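Local structure of hydrolase, HAD superfamily, subfamily III A (Legionella pneumophila, 3N1U) at residues Arg160-Cys163 with Asp164-Asn168; Leu175-Thr178 with Gly179-Gln183; Thr69-Asn73 with Ala74-His78. The protein probably hydrolyses 3-deoxy-D-manno-octulosonate 8-phosphate to the free sugar acid and inorganic phosphate, a step of lipopolysaccharide biosynthesis, as a metal-dependent tetrameric phosphatase. All coordinates share one frame; numbering follows the deposited sequence.

Overall arrangement
The three contacts show how a HAD-type phosphatase uses short-range pairing at different depths of its fold. Along the chain contact 3 comes first, on the loop that leaves strand 64-68 of the parallel sheet and enters helix 74-83; contacts 1 and 2 follow in the consecutive helices 158-169 and 173-181. These last two have centres about 15 Å apart and touch where L167 CD2 packs on A176 CB, at 4.0 Å. Contact 3 lies across the chain's centre from contact 1, about 25 Å between centres, and about 28 Å from contact 2. All three reach a second subunit of the homotetramer, and contact 3 also touches a third, where T70 meets Y180 of that subunit.

Contact 1 (Arg160-Cys163 with Asp164-Asn168); sequences RELC and DLILN
The guanidinium of R160 and the carboxylate of D164, one helical turn apart, stand almost perpendicular, their planes 83° apart. At the edge of the guanidinium, and in its plane, lies D164 OD1, which takes the N-H of R160 NE at 3.0 Å in a salt bridge. The oxygen is met on its syn side, but the donor sits 31° out of the carboxylate plane, so the bond is flat for the arginine and skewed for the aspartate. A bend at chi2 (52°) turns the arginine chain along the helix toward D164, and its CD passes 3.5 Å from the same OD1. The second carboxylate oxygen is tied in through a water, which accepts from R160 NH2 and donates to D164 OD2 at 2.7 Å. The pair is thus linked twice, directly and by solvent, while R160 NH2 also forms a salt bridge with D119 of the second subunit and NH1 bonds to the carbonyl of Q50. This sharing probably fixes the rotation of the guanidinium.

Round the helix, one apolar side is built by L162, whose CD1 meets I166 CD1 at 3.9 Å and L165 CD2 at 4.1 Å. The isoleucine crosses the leucine at a slant, and its CG1 also rests 3.4 Å from L162 O. Beneath the side chains run regular i to i+4 backbone bonds, from D164 N to R160 O through L167 N to C163 O.

Helix 158-169 packs against both helix 49-60 and the parallel sheet: C163 and L167 meet helix 49-60, L162 and C163 reach L22 of strand 21-24, and L162 and L165 lean on W148 of strand 148-149.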
ATOM      1  N   ARG A 160      10.575 -11.036   9.349  1.00 23.78           N
ATOM      2  CA  ARG A 160      11.425 -12.032   8.684  1.00 25.01           C
ATOM      3  C   ARG A 160      12.914 -11.621   8.845  1.00 26.08           C
ATOM      4  O   ARG A 160      13.791 -12.471   9.047  1.00 25.32           O
ATOM      5  CB  ARG A 160      11.117 -12.062   7.168  1.00 24.64           C
ATOM      6  CG  ARG A 160      12.061 -12.969   6.384  1.00 25.36           C
ATOM      7  CD  ARG A 160      12.132 -14.407   7.020  1.00 23.53           C
ATOM      8  NE  ARG A 160      12.845 -15.304   6.134  1.00 25.31           N
ATOM      9  CZ  ARG A 160      12.304 -15.830   5.023  1.00 28.13           C
ATOM     10  NH1 ARG A 160      11.028 -15.595   4.712  1.00 26.18           N
ATOM     11  NH2 ARG A 160      13.034 -16.607   4.213  1.00 29.66           N
ATOM     12  N   GLU A 161      13.178 -10.319   8.753  1.00 25.59           N
ATOM     13  CA  GLU A 161      14.580  -9.812   8.814  1.00 27.56           C
ATOM     14  C   GLU A 161      15.165 -10.170  10.185  1.00 28.17           C
ATOM     15  O   GLU A 161      16.308 -10.617  10.287  1.00 27.93           O
ATOM     16  CB  GLU A 161      14.530  -8.296   8.649  1.00 29.29           C
ATOM     17  CG  GLU A 161      15.827  -7.580   8.430  1.00 35.69           C
ATOM     18  CD  GLU A 161      15.582  -6.049   8.198  1.00 31.93           C
ATOM     19  OE1 GLU A 161      14.572  -5.686   7.583  1.00 34.94           O
ATOM     20  OE2 GLU A 161      16.395  -5.258   8.693  1.00 37.99           O
ATOM     21  N   LEU A 162      14.358 -10.007  11.229  1.00 26.04           N
ATOM     22  CA  LEU A 162      14.766 -10.442  12.596  1.00 27.40           C
ATOM     23  C   LEU A 162      14.929 -11.973  12.708  1.00 28.73           C
ATOM     24  O   LEU A 162      15.897 -12.469  13.331  1.00 28.96           O
ATOM     25  CB  LEU A 162      13.760  -9.875  13.636  1.00 25.47           C
ATOM     26  CG  LEU A 162      14.004 -10.276  15.105  1.00 25.24           C
ATOM     27  CD1 LEU A 162      15.504  -9.974  15.429  1.00 28.52           C
ATOM     28  CD2 LEU A 162      13.037  -9.465  15.957  1.00 23.24           C
ATOM     29  N   CYS A 163      13.955 -12.728  12.158  1.00 28.81           N
ATOM     30  CA  CYS A 163      14.071 -14.184  12.138  1.00 28.40           C
ATOM     31  C   CYS A 163      15.404 -14.629  11.517  1.00 28.82           C
ATOM     32  O   CYS A 163      16.085 -15.450  12.090  1.00 28.96           O
ATOM     33  CB  CYS A 163      12.889 -14.844  11.420  1.00 28.35           C
ATOM     34  SG  CYS A 163      11.343 -14.583  12.242  1.00 27.47           S
ATOM     35  N   ASP A 164      15.768 -14.065  10.376  1.00 28.41           N
ATOM     36  CA  ASP A 164      16.993 -14.418   9.637  1.00 28.99           C
ATOM     37  C   ASP A 164      18.238 -14.010  10.428  1.00 30.85           C
ATOM     38  O   ASP A 164      19.156 -14.795  10.517  1.00 30.97           O
ATOM     39  CB  ASP A 164      17.028 -13.781   8.244  1.00 31.17           C
ATOM     40  CG  ASP A 164      16.089 -14.457   7.253  1.00 30.64           C
ATOM     41  OD1 ASP A 164      15.402 -15.460   7.617  1.00 32.29           O
ATOM     42  OD2 ASP A 164      16.023 -13.956   6.098  1.00 34.90           O
ATOM     43  N   LEU A 165      18.224 -12.824  11.054  1.00 30.65           N
ATOM     44  CA  LEU A 165      19.345 -12.426  11.951  1.00 31.78           C
ATOM     45  C   LEU A 165      19.601 -13.476  13.044  1.00 31.36           C
ATOM     46  O   LEU A 165      20.744 -13.898  13.276  1.00 33.59           O
ATOM     47  CB  LEU A 165      19.027 -11.069  12.627  1.00 31.12           C
ATOM     48  CG  LEU A 165      20.103 -10.636  13.656  1.00 34.13           C
ATOM     49  CD1 LEU A 165      21.315 -10.071  12.850  1.00 36.89           C
ATOM     50  CD2 LEU A 165      19.530  -9.590  14.587  1.00 36.20           C
ATOM     51  N   ILE A 166      18.537 -13.925  13.687  1.00 29.45           N
ATOM     52  CA  ILE A 166      18.648 -14.874  14.804  1.00 29.80           C
ATOM     53  C   ILE A 166      19.181 -16.236  14.258  1.00 31.09           C
ATOM     54  O   ILE A 166      20.167 -16.827  14.786  1.00 31.34           O
ATOM     55  CB  ILE A 166      17.294 -15.020  15.526  1.00 27.45           C
ATOM     56  CG1 ILE A 166      16.918 -13.719  16.301  1.00 29.58           C
ATOM     57  CG2 ILE A 166      17.274 -16.263  16.488  1.00 30.71           C
ATOM     58  CD1 ILE A 166      15.423 -13.687  16.703  1.00 27.77           C
ATOM     59  N   LEU A 167      18.573 -16.705  13.167  1.00 30.52           N
ATOM     60  CA  LEU A 167      19.000 -17.985  12.618  1.00 32.90           C
ATOM     61  C   LEU A 167      20.446 -17.939  12.165  1.00 34.95           C
ATOM     62  O   LEU A 167      21.233 -18.856  12.421  1.00 35.22           O
ATOM     63  CB  LEU A 167      18.088 -18.407  11.465  1.00 32.42           C
ATOM     64  CG  LEU A 167      16.643 -18.786  11.888  1.00 30.73           C
ATOM     65  CD1 LEU A 167      15.812 -18.877  10.612  1.00 34.40           C
ATOM     66  CD2 LEU A 167      16.677 -20.126  12.598  1.00 32.48           C
ATOM     67  N   ASN A 168      20.805 -16.854  11.508  1.00 35.66           N
ATOM     68  CA  ASN A 168      22.200 -16.700  11.056  1.00 37.91           C
ATOM     69  C   ASN A 168      23.215 -16.630  12.186  1.00 37.75           C
ATOM     70  O   ASN A 168      24.288 -17.261  12.110  1.00 39.04           O
ATOM     71  CB  ASN A 168      22.309 -15.525  10.078  1.00 38.35           C
ATOM     72  CG  ASN A 168      21.848 -15.938   8.656  1.00 43.33           C
ATOM     73  OD1 ASN A 168      22.202 -17.033   8.181  1.00 49.05           O
ATOM     74  ND2 ASN A 168      21.072 -15.094   8.003  1.00 41.91           N
TER
HETATM   75  O   HOH W   1      15.877 -16.030   4.334  1.00 32.31           O

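Contact 2 (Leu175-Thr178 with Gly179-Gln183); sequences LAIT and GYLKQ
I177 meets two residues of the next turn, Y180 and L181, in helix 173-181. At CB the side chain forks. The methyl CG2 sits between the backbone N and the carbonyl carbon, while CG1 is carried anti to the backbone N (chi1 -171°), which sends this branch along the helix; there CG1 lies 3.9 Å from L181 CD1. The chain then turns at chi2, and the terminal CD1 touches both neighbours, 3.9 Å from L181 CG and 4.0 Å from Y180 CD2. Against L181 the isoleucine runs alongside, both pointing the same way, whereas it slants across the tyrosine and approaches the ring obliquely.

A second pairing, on another side of the helix, joins T178 and K182. The closest approach is that of K182 CG to T178 O, 3.1 Å; farther out the two side chains run side by side, with T178 CG2 4.0 Å from K182 CE. The hydroxyl OG1 bonds instead to the carbonyl of E174, one turn back. The backbone bond from L181 N to I177 O is 2.9 Å long, with an N-H...O angle of 151°.

Outside the helix, Y180 packs on helix 49-60, while I177 and L181 offer hydrocarbon to L120 and P121 of the second subunit. Where side chain meets side chain, carbon meets carbon; such contacts set no strict orientation, and the directional bonding across this turn is left to the backbone.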
ATOM      1  N   LEU A 175      19.576 -25.707   8.922  1.00 42.79           N
ATOM      2  CA  LEU A 175      18.682 -26.547   9.763  1.00 44.59           C
ATOM      3  C   LEU A 175      17.201 -26.185   9.614  1.00 41.93           C
ATOM      4  O   LEU A 175      16.355 -27.062   9.363  1.00 41.69           O
ATOM      5  CB  LEU A 175      19.064 -26.496  11.274  1.00 45.01           C
ATOM      6  CG  LEU A 175      19.845 -27.626  11.949  1.00 51.21           C
ATOM      7  CD1 LEU A 175      21.216 -27.818  11.323  1.00 57.41           C
ATOM      8  CD2 LEU A 175      19.966 -27.392  13.458  1.00 52.78           C
ATOM      9  N   ALA A 176      16.908 -24.881   9.736  1.00 40.23           N
ATOM     10  CA  ALA A 176      15.548 -24.347   9.651  1.00 37.40           C
ATOM     11  C   ALA A 176      14.887 -24.641   8.300  1.00 37.69           C
ATOM     12  O   ALA A 176      13.777 -25.200   8.271  1.00 37.42           O
ATOM     13  CB  ALA A 176      15.523 -22.839   9.932  1.00 35.97           C
ATOM     14  N   ILE A 177      15.545 -24.295   7.196  1.00 36.53           N
ATOM     15  CA  ILE A 177      14.886 -24.499   5.878  1.00 38.60           C
ATOM     16  C   ILE A 177      14.758 -25.969   5.563  1.00 41.33           C
ATOM     17  O   ILE A 177      13.771 -26.404   4.930  1.00 41.30           O
ATOM     18  CB  ILE A 177      15.544 -23.654   4.730  1.00 38.80           C
ATOM     19  CG1 ILE A 177      14.733 -23.676   3.411  1.00 39.67           C
ATOM     20  CG2 ILE A 177      16.990 -24.152   4.438  1.00 40.61           C
ATOM     21  CD1 ILE A 177      13.237 -23.258   3.516  1.00 33.78           C
ATOM     22  N   THR A 178      15.770 -26.738   5.981  1.00 43.03           N
ATOM     23  CA  THR A 178      15.751 -28.180   5.754  1.00 46.34           C
ATOM     24  C   THR A 178      14.551 -28.761   6.496  1.00 46.24           C
ATOM     25  O   THR A 178      13.714 -29.407   5.876  1.00 48.13           O
ATOM     26  CB  THR A 178      17.128 -28.845   6.064  1.00 47.25           C
ATOM     27  OG1 THR A 178      18.097 -28.317   5.127  1.00 47.59           O
ATOM     28  CG2 THR A 178      17.035 -30.341   5.849  1.00 51.94           C
ATOM     29  N   GLY A 179      14.472 -28.479   7.786  1.00 46.89           N
ATOM     30  CA  GLY A 179      13.372 -28.903   8.654  1.00 48.96           C
ATOM     31  C   GLY A 179      11.992 -28.455   8.210  1.00 49.89           C
ATOM     32  O   GLY A 179      11.077 -29.285   8.130  1.00 51.85           O
ATOM     33  N   TYR A 180      11.839 -27.168   7.861  1.00 46.90           N
ATOM     34  CA  TYR A 180      10.609 -26.708   7.215  1.00 47.34           C
ATOM     35  C   TYR A 180      10.204 -27.512   5.974  1.00 49.44           C
ATOM     36  O   TYR A 180       9.032 -27.870   5.839  1.00 50.33           O
ATOM     37  CB  TYR A 180      10.694 -25.216   6.834  1.00 44.19           C
ATOM     38  CG  TYR A 180       9.551 -24.747   5.965  1.00 44.23           C
ATOM     39  CD1 TYR A 180       8.336 -24.340   6.521  1.00 44.92           C
ATOM     40  CD2 TYR A 180       9.692 -24.716   4.579  1.00 44.74           C
ATOM     41  CE1 TYR A 180       7.268 -23.897   5.688  1.00 43.44           C
ATOM     42  CE2 TYR A 180       8.657 -24.270   3.747  1.00 43.36           C
ATOM     43  CZ  TYR A 180       7.449 -23.874   4.307  1.00 44.35           C
ATOM     44  OH  TYR A 180       6.442 -23.456   3.444  1.00 44.09           O
ATOM     45  N   LEU A 181      11.145 -27.721   5.053  1.00 51.99           N
ATOM     46  CA  LEU A 181      10.834 -28.294   3.724  1.00 56.04           C
ATOM     47  C   LEU A 181      10.450 -29.760   3.803  1.00 59.89           C
ATOM     48  O   LEU A 181       9.969 -30.321   2.827  1.00 61.97           O
ATOM     49  CB  LEU A 181      11.969 -28.094   2.691  1.00 55.94           C
ATOM     50  CG  LEU A 181      12.148 -26.707   2.037  1.00 54.70           C
ATOM     51  CD1 LEU A 181      13.475 -26.629   1.281  1.00 56.02           C
ATOM     52  CD2 LEU A 181      11.007 -26.308   1.114  1.00 54.35           C
ATOM     53  N   LYS A 182      10.643 -30.343   4.978  1.00 62.71           N
ATOM     54  CA  LYS A 182      10.372 -31.743   5.240  1.00 68.18           C
ATOM     55  C   LYS A 182       9.100 -31.941   6.076  1.00 69.56           C
ATOM     56  O   LYS A 182       8.963 -32.944   6.766  1.00 71.60           O
ATOM     57  CB  LYS A 182      11.572 -32.359   5.948  1.00 68.31           C
ATOM     58  CG  LYS A 182      12.874 -32.266   5.172  1.00 70.30           C
ATOM     59  CD  LYS A 182      13.962 -33.072   5.894  1.00 74.17           C
ATOM     60  CE  LYS A 182      14.997 -33.635   4.918  1.00 76.32           C
ATOM     61  NZ  LYS A 182      16.089 -34.346   5.643  1.00 78.72           N
ATOM     62  N   GLN A 183       8.171 -30.989   6.004  1.00 70.39           N
ATOM     63  CA  GLN A 183       6.888 -31.116   6.703  1.00 71.69           C
ATOM     64  C   GLN A 183       5.756 -30.467   5.911  1.00 71.30           C
ATOM     65  O   GLN A 183       5.976 -29.884   4.848  1.00 71.34           O
ATOM     66  CB  GLN A 183       6.963 -30.526   8.122  1.00 70.79           C
ATOM     67  CG  GLN A 183       8.053 -31.137   9.008  1.00 73.42           C
ATOM     68  CD  GLN A 183       8.167 -30.458  10.366  1.00 76.27           C
ATOM     69  OE1 GLN A 183       9.104 -29.686  10.627  1.00 77.16           O
ATOM     70  NE2 GLN A 183       7.202 -30.733  11.240  1.00 77.57           N
TER

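Contact 3 (Thr69-Asn73 with Ala74-His78); sequences TTAQN and AVVDH
A71 and V76 face each other across the turn that leads from strand 64-68 into helix 74-83, a beta-to-alpha connection at the active-site edge of the Rossmann-like HAD fold. The loop opens with an ST turn, in which T69 OG1 accepts from A71 N at 2.9 Å.

The apolar part is small. V76 CG2 makes the contact, touching A71 CB at 3.7 Å, while T69 CG2 stands farther off, 4.3 Å from V76 CG1. The methyl of A71 also packs on D27, a ligand of the bound calcium and a predicted substrate-binding residue, so this contact backs directly onto the metal site. The second subunit approaches here too: its N39 packs on N73 and H78, and its OD1 takes a weak hydrogen bond from V75 N.

Among the backbone bonds, V76 N reaches back to N73 O at 3.3 Å. The donor lies well above the carbonyl plane, 44° out of it, and the N-H...O angle is 143°, a bent, longish bond where the loop passes into the helix. Regular i to i+4 bonding is reached by H78 N to A74 O.

Polar side chains find partners outside. D77 forms a salt bridge with K90 through OD2 and takes the Y88 hydroxyl at OD1, while K90 also bonds to Q72 O, joining loop and helix.

N73 adds a contact of its own. Its CG sits between the backbone N and the carbonyl carbon (chi1 58°), which swings the amide alongside V75 and leaves OD1 3.0 Å from V75 CB.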
ATOM      1  N   THR A  69      -0.351  -8.969  22.181  1.00 31.30           N
ATOM      2  CA  THR A  69      -1.015  -7.902  21.418  1.00 32.86           C
ATOM      3  C   THR A  69      -2.121  -7.231  22.236  1.00 35.19           C
ATOM      4  O   THR A  69      -2.736  -7.886  23.113  1.00 35.64           O
ATOM      5  CB  THR A  69      -1.620  -8.444  20.064  1.00 32.00           C
ATOM      6  OG1 THR A  69      -2.272  -7.357  19.404  1.00 35.55           O
ATOM      7  CG2 THR A  69      -2.660  -9.525  20.316  1.00 33.89           C
ATOM      8  N   THR A  70      -2.365  -5.941  21.921  1.00 35.17           N
ATOM      9  CA  THR A  70      -3.557  -5.234  22.407  1.00 37.75           C
ATOM     10  C   THR A  70      -4.818  -5.602  21.604  1.00 38.34           C
ATOM     11  O   THR A  70      -5.943  -5.552  22.146  1.00 39.30           O
ATOM     12  CB  THR A  70      -3.319  -3.703  22.422  1.00 38.20           C
ATOM     13  OG1 THR A  70      -2.131  -3.445  23.196  1.00 39.81           O
ATOM     14  CG2 THR A  70      -4.539  -2.926  23.056  1.00 40.50           C
ATOM     15  N   ALA A  71      -4.630  -6.003  20.338  1.00 37.65           N
ATOM     16  CA  ALA A  71      -5.749  -6.433  19.485  1.00 38.97           C
ATOM     17  C   ALA A  71      -6.533  -7.559  20.192  1.00 41.07           C
ATOM     18  O   ALA A  71      -5.946  -8.380  20.894  1.00 41.18           O
ATOM     19  CB  ALA A  71      -5.240  -6.897  18.064  1.00 38.53           C
ATOM     20  N   GLN A  72      -7.857  -7.559  20.035  1.00 42.06           N
ATOM     21  CA  GLN A  72      -8.739  -8.564  20.654  1.00 44.69           C
ATOM     22  C   GLN A  72      -9.546  -9.320  19.598  1.00 43.67           C
ATOM     23  O   GLN A  72     -10.232 -10.267  19.904  1.00 44.50           O
ATOM     24  CB  GLN A  72      -9.747  -7.890  21.594  1.00 46.22           C
ATOM     25  CG  GLN A  72      -9.177  -7.475  22.950  1.00 52.43           C
ATOM     26  CD  GLN A  72     -10.210  -6.887  23.896  1.00 59.12           C
ATOM     27  OE1 GLN A  72     -11.126  -6.166  23.476  1.00 61.80           O
ATOM     28  NE2 GLN A  72     -10.062  -7.186  25.198  1.00 61.37           N
ATOM     29  N   ASN A  73      -9.502  -8.883  18.354  1.00 42.19           N
ATOM     30  CA  ASN A  73     -10.462  -9.433  17.397  1.00 42.60           C
ATOM     31  C   ASN A  73     -10.051 -10.835  16.878  1.00 40.60           C
ATOM     32  O   ASN A  73      -8.906 -11.256  17.041  1.00 39.70           O
ATOM     33  CB  ASN A  73     -10.677  -8.428  16.261  1.00 42.69           C
ATOM     34  CG  ASN A  73      -9.377  -8.094  15.559  1.00 45.74           C
ATOM     35  OD1 ASN A  73      -8.923  -8.866  14.738  1.00 53.14           O
ATOM     36  ND2 ASN A  73      -8.738  -6.989  15.937  1.00 48.47           N
ATOM     37  N   ALA A  74     -10.991 -11.541  16.261  1.00 39.43           N
ATOM     38  CA  ALA A  74     -10.786 -12.899  15.787  1.00 40.18           C
ATOM     39  C   ALA A  74      -9.812 -13.020  14.581  1.00 38.48           C
ATOM     40  O   ALA A  74      -9.267 -14.088  14.366  1.00 37.29           O
ATOM     41  CB  ALA A  74     -12.125 -13.569  15.475  1.00 43.11           C
ATOM     42  N   VAL A  75      -9.565 -11.930  13.834  1.00 36.66           N
ATOM     43  CA  VAL A  75      -8.455 -11.960  12.856  1.00 35.53           C
ATOM     44  C   VAL A  75      -7.157 -12.556  13.455  1.00 34.72           C
ATOM     45  O   VAL A  75      -6.482 -13.367  12.816  1.00 35.08           O
ATOM     46  CB  VAL A  75      -8.138 -10.537  12.318  1.00 34.99           C
ATOM     47  CG1 VAL A  75      -6.878 -10.580  11.397  1.00 33.86           C
ATOM     48  CG2 VAL A  75      -9.330  -9.973  11.568  1.00 35.10           C
ATOM     49  N   VAL A  76      -6.799 -12.115  14.666  1.00 34.11           N
ATOM     50  CA  VAL A  76      -5.566 -12.539  15.314  1.00 34.52           C
ATOM     51  C   VAL A  76      -5.596 -14.071  15.520  1.00 34.98           C
ATOM     52  O   VAL A  76      -4.647 -14.749  15.177  1.00 34.58           O
ATOM     53  CB  VAL A  76      -5.335 -11.771  16.652  1.00 35.35           C
ATOM     54  CG1 VAL A  76      -4.139 -12.338  17.444  1.00 35.69           C
ATOM     55  CG2 VAL A  76      -5.177 -10.227  16.349  1.00 34.96           C
ATOM     56  N   ASP A  77      -6.710 -14.603  16.040  1.00 36.57           N
ATOM     57  CA  ASP A  77      -6.838 -16.039  16.301  1.00 37.56           C
ATOM     58  C   ASP A  77      -6.682 -16.849  15.018  1.00 37.36           C
ATOM     59  O   ASP A  77      -5.963 -17.897  14.999  1.00 38.13           O
ATOM     60  CB  ASP A  77      -8.193 -16.347  16.953  1.00 39.78           C
ATOM     61  CG  ASP A  77      -8.383 -15.567  18.244  1.00 42.65           C
ATOM     62  OD1 ASP A  77      -7.663 -15.833  19.241  1.00 42.53           O
ATOM     63  OD2 ASP A  77      -9.266 -14.708  18.262  1.00 45.37           O
ATOM     64  N   HIS A  78      -7.309 -16.363  13.948  1.00 36.25           N
ATOM     65  CA  HIS A  78      -7.201 -17.060  12.649  1.00 37.42           C
ATOM     66  C   HIS A  78      -5.786 -17.092  12.153  1.00 34.79           C
ATOM     67  O   HIS A  78      -5.307 -18.129  11.698  1.00 36.12           O
ATOM     68  CB  HIS A  78      -8.104 -16.441  11.584  1.00 37.88           C
ATOM     69  CG  HIS A  78      -9.556 -16.692  11.828  1.00 44.06           C
ATOM     70  ND1 HIS A  78     -10.462 -15.679  12.080  1.00 45.66           N
ATOM     71  CD2 HIS A  78     -10.260 -17.846  11.852  1.00 48.85           C
ATOM     72  CE1 HIS A  78     -11.665 -16.205  12.250  1.00 46.23           C
ATOM     73  NE2 HIS A  78     -11.569 -17.516  12.123  1.00 52.44           N
TER